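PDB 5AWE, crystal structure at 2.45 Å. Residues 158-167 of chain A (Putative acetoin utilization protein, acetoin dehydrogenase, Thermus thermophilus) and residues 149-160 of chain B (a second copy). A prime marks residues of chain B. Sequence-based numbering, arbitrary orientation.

Chain A 158-167: AQAVPPANIV
Chain B (149-160) DVPGALAQMAQA

The two stretches meet in a small, mainly apolar contact, with no direct hydrogen bond between them and one water bridging their backbones; together they bury 442 Å². The chains run in opposite directions past each other: Ala158 lies opposite Ala155′ and Pro162 opposite Pro151′, each pair with CA atoms 5.0 Å apart.

In chain A, a type I turn from Ala158 to Val161, closed by Val161 N to Ala158 O at 3.3 Å, leads into Pro162 (phi/psi -49/150), a cis peptide bond before Pro163 (-68/-2), and the strand residues Asn165 to Val167, of which Asn165 (-110/150) and Ile166 (-97/132) are extended. In chain B, a type I turn from Val150′ to Ala153′, with Ala153′ N to Val150′ O at 3.0 Å, feeds a helix that includes Ala153′ to Met157′.

Two alanines meet side chain to side chain, their short methyls fitting the 5.0 Å separation of Ala158 CA and Ala155′ CA. Ala158 CB meets Ala155′ CB at 3.7 Å, both pointing toward the other stretch, while Gln159 (chi1 m, chi2 t) lays its aliphatic CG 3.8 Å from Ala155′ CB. Gln159 is exposed, and its NE2 comes 4.0 Å from Gln159′ NE2, without a hydrogen bond.

Pro151′ has the most surface covered by the other stretch, 86 Å². Its CB packs against Pro162 CB at 3.7 Å, and its CG lies 3.3 Å from Pro163 O; the compact rings offer apolar surface without long flexible chains. Gly152′ brings its CA within 4.0 Å of Pro162 CG. Asn165 (chi1 m, chi2 -79°) brings OD1 to 3.9 Å from Pro151′ CA, a contact without a hydrogen bond.

Farther along, Ile166 (m, t) and Leu154′ (t, t) point toward each other, with Ile166 CB 3.8 Å from Leu154′ CD1; both are buried, as suits branched aliphatic chains.

The water donates to Ala164 O at 2.8 Å and Pro151′ O at 2.9 Å, and weakly accepts from Ile166 N at 3.2 Å, thereby satisfying polar backbone atoms beside the apolar packing.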

ATOM      1  N   ALA A 158     -47.142  34.421 -25.479  1.00 25.63           N
ATOM      2  CA  ALA A 158     -47.420  34.359 -24.042  1.00 26.49           C
ATOM      3  C   ALA A 158     -48.875  34.635 -23.697  1.00 27.47           C
ATOM      4  O   ALA A 158     -49.351  34.218 -22.643  1.00 28.37           O
ATOM      5  CB  ALA A 158     -46.526  35.334 -23.290  1.00 25.17           C
ATOM      6  N   GLN A 159     -49.585  35.334 -24.578  1.00 28.38           N
ATOM      7  CA  GLN A 159     -50.991  35.648 -24.334  1.00 29.07           C
ATOM      8  C   GLN A 159     -51.902  34.420 -24.385  1.00 28.94           C
ATOM      9  O   GLN A 159     -53.032  34.457 -23.902  1.00 30.71           O
ATOM     10  CB  GLN A 159     -51.475  36.693 -25.337  1.00 25.65           C
ATOM     11  CG  GLN A 159     -50.830  38.050 -25.134  1.00 42.03           C
ATOM     12  CD  GLN A 159     -50.838  38.896 -26.392  1.00 50.93           C
ATOM     13  OE1 GLN A 159     -51.768  38.822 -27.197  1.00 56.17           O
ATOM     14  NE2 GLN A 159     -49.795  39.704 -26.571  1.00 53.19           N
ATOM     15  N   ALA A 160     -51.413  33.329 -24.958  1.00 27.17           N
ATOM     16  CA  ALA A 160     -52.209  32.116 -25.040  1.00 27.60           C
ATOM     17  C   ALA A 160     -52.239  31.344 -23.712  1.00 27.44           C
ATOM     18  O   ALA A 160     -53.162  30.568 -23.465  1.00 29.39           O
ATOM     19  CB  ALA A 160     -51.671  31.218 -26.161  1.00 27.45           C
ATOM     20  N   VAL A 161     -51.242  31.555 -22.858  1.00 25.58           N
ATOM     21  CA  VAL A 161     -51.120  30.760 -21.643  1.00 24.73           C
ATOM     22  C   VAL A 161     -52.212  30.989 -20.581  1.00 26.18           C
ATOM     23  O   VAL A 161     -52.745  30.020 -20.023  1.00 25.40           O
ATOM     24  CB  VAL A 161     -49.742  30.968 -20.969  1.00 20.21           C
ATOM     25  CG1 VAL A 161     -49.642  30.098 -19.708  1.00 18.63           C
ATOM     26  CG2 VAL A 161     -48.625  30.617 -21.941  1.00 14.53           C
ATOM     27  N   PRO A 162     -52.553  32.258 -20.277  1.00 26.00           N
ATOM     28  CA  PRO A 162     -53.591  32.489 -19.262  1.00 27.60           C
ATOM     29  C   PRO A 162     -54.824  31.642 -19.541  1.00 27.88           C
ATOM     30  O   PRO A 162     -55.139  31.364 -20.694  1.00 28.66           O
ATOM     31  CB  PRO A 162     -53.874  33.991 -19.363  1.00 24.87           C
ATOM     32  CG  PRO A 162     -52.610  34.567 -19.900  1.00 27.29           C
ATOM     33  CD  PRO A 162     -52.092  33.523 -20.875  1.00 28.31           C
ATOM     34  N   PRO A 163     -55.560  31.244 -18.491  1.00 29.42           N
ATOM     35  CA  PRO A 163     -55.355  31.516 -17.061  1.00 30.35           C
ATOM     36  C   PRO A 163     -54.138  30.867 -16.394  1.00 32.05           C
ATOM     37  O   PRO A 163     -53.898  31.091 -15.196  1.00 32.39           O
ATOM     38  CB  PRO A 163     -56.661  31.044 -16.424  1.00 30.28           C
ATOM     39  CG  PRO A 163     -57.101  29.927 -17.299  1.00 31.19           C
ATOM     40  CD  PRO A 163     -56.645  30.268 -18.707  1.00 26.41           C
ATOM     41  N   ALA A 164     -53.380  30.066 -17.144  1.00 30.67           N
ATOM     42  CA  ALA A 164     -52.208  29.392 -16.579  1.00 29.40           C
ATOM     43  C   ALA A 164     -51.001  30.330 -16.514  1.00 28.10           C
ATOM     44  O   ALA A 164     -51.006  31.403 -17.122  1.00 27.56           O
ATOM     45  CB  ALA A 164     -51.861  28.148 -17.402  1.00 25.67           C
ATOM     46  N   ASN A 165     -49.971  29.911 -15.779  1.00 26.11           N
ATOM     47  CA  ASN A 165     -48.773  30.719 -15.578  1.00 26.50           C
ATOM     48  C   ASN A 165     -47.571  30.139 -16.297  1.00 25.55           C
ATOM     49  O   ASN A 165     -47.461  28.923 -16.457  1.00 26.65           O
ATOM     50  CB  ASN A 165     -48.432  30.819 -14.088  1.00 31.13           C
ATOM     51  CG  ASN A 165     -49.489  31.547 -13.295  1.00 33.82           C
ATOM     52  OD1 ASN A 165     -49.544  32.779 -13.299  1.00 41.88           O
ATOM     53  ND2 ASN A 165     -50.337  30.789 -12.603  1.00 30.57           N
ATOM     54  N   ILE A 166     -46.662  31.011 -16.713  1.00 22.96           N
ATOM     55  CA  ILE A 166     -45.354  30.584 -17.189  1.00 21.86           C
ATOM     56  C   ILE A 166     -44.356  30.695 -16.040  1.00 22.30           C
ATOM     57  O   ILE A 166     -44.298  31.722 -15.348  1.00 20.76           O
ATOM     58  CB  ILE A 166     -44.875  31.475 -18.330  1.00 19.69           C
ATOM     59  CG1 ILE A 166     -45.877  31.411 -19.478  1.00 19.97           C
ATOM     60  CG2 ILE A 166     -43.480  31.054 -18.775  1.00 20.10           C
ATOM     61  CD1 ILE A 166     -45.887  32.662 -20.336  1.00 21.82           C
ATOM     62  N   VAL A 167     -43.573  29.639 -15.834  1.00 21.51           N
ATOM     63  CA  VAL A 167     -42.561  29.637 -14.775  1.00 22.50           C
ATOM     64  C   VAL A 167     -41.143  29.797 -15.330  1.00 21.07           C
ATOM     65  O   VAL A 167     -40.268  30.373 -14.671  1.00 19.63           O
ATOM     66  CB  VAL A 167     -42.654  28.341 -13.939  1.00 26.05           C
ATOM     67  CG1 VAL A 167     -41.516  28.266 -12.938  1.00 28.28           C
ATOM     68  CG2 VAL A 167     -43.986  28.317 -13.200  1.00 31.38           C
TER
ATOM     69  N   ASP B 149     -48.007  38.808 -10.079  1.00 29.22           N
ATOM     70  CA  ASP B 149     -48.197  37.385 -10.315  1.00 32.47           C
ATOM     71  C   ASP B 149     -49.622  37.056 -10.742  1.00 33.50           C
ATOM     72  O   ASP B 149     -50.264  36.175 -10.164  1.00 34.51           O
ATOM     73  CB  ASP B 149     -47.810  36.570  -9.074  1.00 37.64           C
ATOM     74  CG  ASP B 149     -48.806  36.709  -7.934  1.00 39.53           C
ATOM     75  OD1 ASP B 149     -49.366  37.811  -7.746  1.00 42.31           O
ATOM     76  OD2 ASP B 149     -49.019  35.705  -7.222  1.00 38.14           O
ATOM     77  N   VAL B 150     -50.110  37.771 -11.754  1.00 32.39           N
ATOM     78  CA  VAL B 150     -51.362  37.414 -12.414  1.00 32.31           C
ATOM     79  C   VAL B 150     -51.035  36.830 -13.782  1.00 31.57           C
ATOM     80  O   VAL B 150     -50.096  37.265 -14.447  1.00 31.43           O
ATOM     81  CB  VAL B 150     -52.295  38.639 -12.584  1.00 35.47           C
ATOM     82  CG1 VAL B 150     -52.588  39.263 -11.221  1.00 35.79           C
ATOM     83  CG2 VAL B 150     -51.658  39.661 -13.521  1.00 36.63           C
ATOM     84  N   PRO B 151     -51.824  35.845 -14.230  1.00 31.23           N
ATOM     85  CA  PRO B 151     -51.625  35.178 -15.525  1.00 31.65           C
ATOM     86  C   PRO B 151     -51.125  36.020 -16.701  1.00 31.49           C
ATOM     87  O   PRO B 151     -50.227  35.596 -17.428  1.00 33.73           O
ATOM     88  CB  PRO B 151     -52.980  34.524 -15.804  1.00 33.10           C
ATOM     89  CG  PRO B 151     -53.541  34.276 -14.432  1.00 34.82           C
ATOM     90  CD  PRO B 151     -53.103  35.459 -13.607  1.00 29.09           C
ATOM     91  N   GLY B 152     -51.689  37.201 -16.906  1.00 29.38           N
ATOM     92  CA  GLY B 152     -51.336  37.945 -18.101  1.00 28.11           C
ATOM     93  C   GLY B 152     -50.085  38.811 -18.024  1.00 27.38           C
ATOM     94  O   GLY B 152     -49.671  39.384 -19.038  1.00 27.00           O
ATOM     95  N   ALA B 153     -49.483  38.913 -16.842  1.00 25.78           N
ATOM     96  CA  ALA B 153     -48.413  39.889 -16.607  1.00 25.25           C
ATOM     97  C   ALA B 153     -47.156  39.692 -17.456  1.00 23.22           C
ATOM     98  O   ALA B 153     -46.556  40.661 -17.915  1.00 22.79           O
ATOM     99  CB  ALA B 153     -48.030  39.909 -15.118  1.00 19.86           C
ATOM    100  N   LEU B 154     -46.749  38.444 -17.661  1.00 23.69           N
ATOM    101  CA  LEU B 154     -45.490  38.176 -18.347  1.00 23.30           C
ATOM    102  C   LEU B 154     -45.593  38.597 -19.817  1.00 23.93           C
ATOM    103  O   LEU B 154     -44.683  39.227 -20.367  1.00 24.25           O
ATOM    104  CB  LEU B 154     -45.133  36.697 -18.237  1.00 19.98           C
ATOM    105  CG  LEU B 154     -43.688  36.340 -18.598  1.00 22.08           C
ATOM    106  CD1 LEU B 154     -43.352  34.962 -18.043  1.00 28.00           C
ATOM    107  CD2 LEU B 154     -43.497  36.372 -20.097  1.00 15.34           C
ATOM    108  N   ALA B 155     -46.713  38.270 -20.443  1.00 22.52           N
ATOM    109  CA  ALA B 155     -46.976  38.751 -21.787  1.00 23.64           C
ATOM    110  C   ALA B 155     -46.820  40.274 -21.850  1.00 24.09           C
ATOM    111  O   ALA B 155     -46.208  40.811 -22.783  1.00 24.42           O
ATOM    112  CB  ALA B 155     -48.376  38.346 -22.212  1.00 20.87           C
ATOM    113  N   GLN B 156     -47.366  40.969 -20.855  1.00 23.77           N
ATOM    114  CA  GLN B 156     -47.334  42.433 -20.849  1.00 24.27           C
ATOM    115  C   GLN B 156     -45.913  42.962 -20.639  1.00 22.77           C
ATOM    116  O   GLN B 156     -45.492  43.893 -21.319  1.00 20.97           O
ATOM    117  CB  GLN B 156     -48.281  42.976 -19.768  1.00 30.33           C
ATOM    118  CG  GLN B 156     -48.155  44.473 -19.483  1.00 38.76           C
ATOM    119  CD  GLN B 156     -48.766  45.343 -20.565  1.00 49.34           C
ATOM    120  OE1 GLN B 156     -49.968  45.273 -20.828  1.00 54.40           O
ATOM    121  NE2 GLN B 156     -47.937  46.174 -21.200  1.00 47.61           N
HETATM  122  N   MSE B 157     -45.169  42.354 -19.717  1.00 23.44           N
HETATM  123  CA  MSE B 157     -43.769  42.726 -19.503  1.00 24.35           C
HETATM  124  C   MSE B 157     -42.938  42.545 -20.770  1.00 24.85           C
HETATM  125  O   MSE B 157     -42.036  43.337 -21.038  1.00 24.06           O
HETATM  126  CB  MSE B 157     -43.149  41.886 -18.381  1.00 26.89           C
HETATM  127  CG  MSE B 157     -41.666  42.181 -18.125  1.00 37.93           C
HETATM  128 SE   MSE B 157     -40.490  41.269 -19.178  1.00 45.10          SE
HETATM  129  CE  MSE B 157     -41.001  39.616 -18.832  1.00 35.74           C
ATOM    130  N   ALA B 158     -43.245  41.499 -21.541  1.00 25.63           N
ATOM    131  CA  ALA B 158     -42.439  41.118 -22.703  1.00 26.49           C
ATOM    132  C   ALA B 158     -42.510  42.123 -23.843  1.00 27.47           C
ATOM    133  O   ALA B 158     -41.606  42.181 -24.674  1.00 28.37           O
ATOM    134  CB  ALA B 158     -42.862  39.746 -23.210  1.00 25.17           C
ATOM    135  N   GLN B 159     -43.576  42.916 -23.885  1.00 28.38           N
ATOM    136  CA  GLN B 159     -43.732  43.914 -24.942  1.00 29.07           C
ATOM    137  C   GLN B 159     -42.725  45.062 -24.841  1.00 28.94           C
ATOM    138  O   GLN B 159     -42.517  45.798 -25.803  1.00 30.71           O
ATOM    139  CB  GLN B 159     -45.154  44.470 -24.930  1.00 25.65           C
ATOM    140  CG  GLN B 159     -46.193  43.443 -25.339  1.00 42.03           C
ATOM    141  CD  GLN B 159     -47.574  43.765 -24.803  1.00 50.93           C
ATOM    142  OE1 GLN B 159     -47.947  44.933 -24.675  1.00 56.17           O
ATOM    143  NE2 GLN B 159     -48.343  42.726 -24.482  1.00 53.19           N
ATOM    144  N   ALA B 160     -42.094  45.211 -23.686  1.00 27.17           N
ATOM    145  CA  ALA B 160     -41.116  46.271 -23.508  1.00 27.60           C
ATOM    146  C   ALA B 160     -39.761  45.930 -24.147  1.00 27.44           C
ATOM    147  O   ALA B 160     -38.983  46.828 -24.469  1.00 29.39           O
ATOM    148  CB  ALA B 160     -40.937  46.567 -22.014  1.00 27.45           C
TER
HETATM  149  O   HOH W   1     -48.834  33.092 -17.853  1.00 42.87           O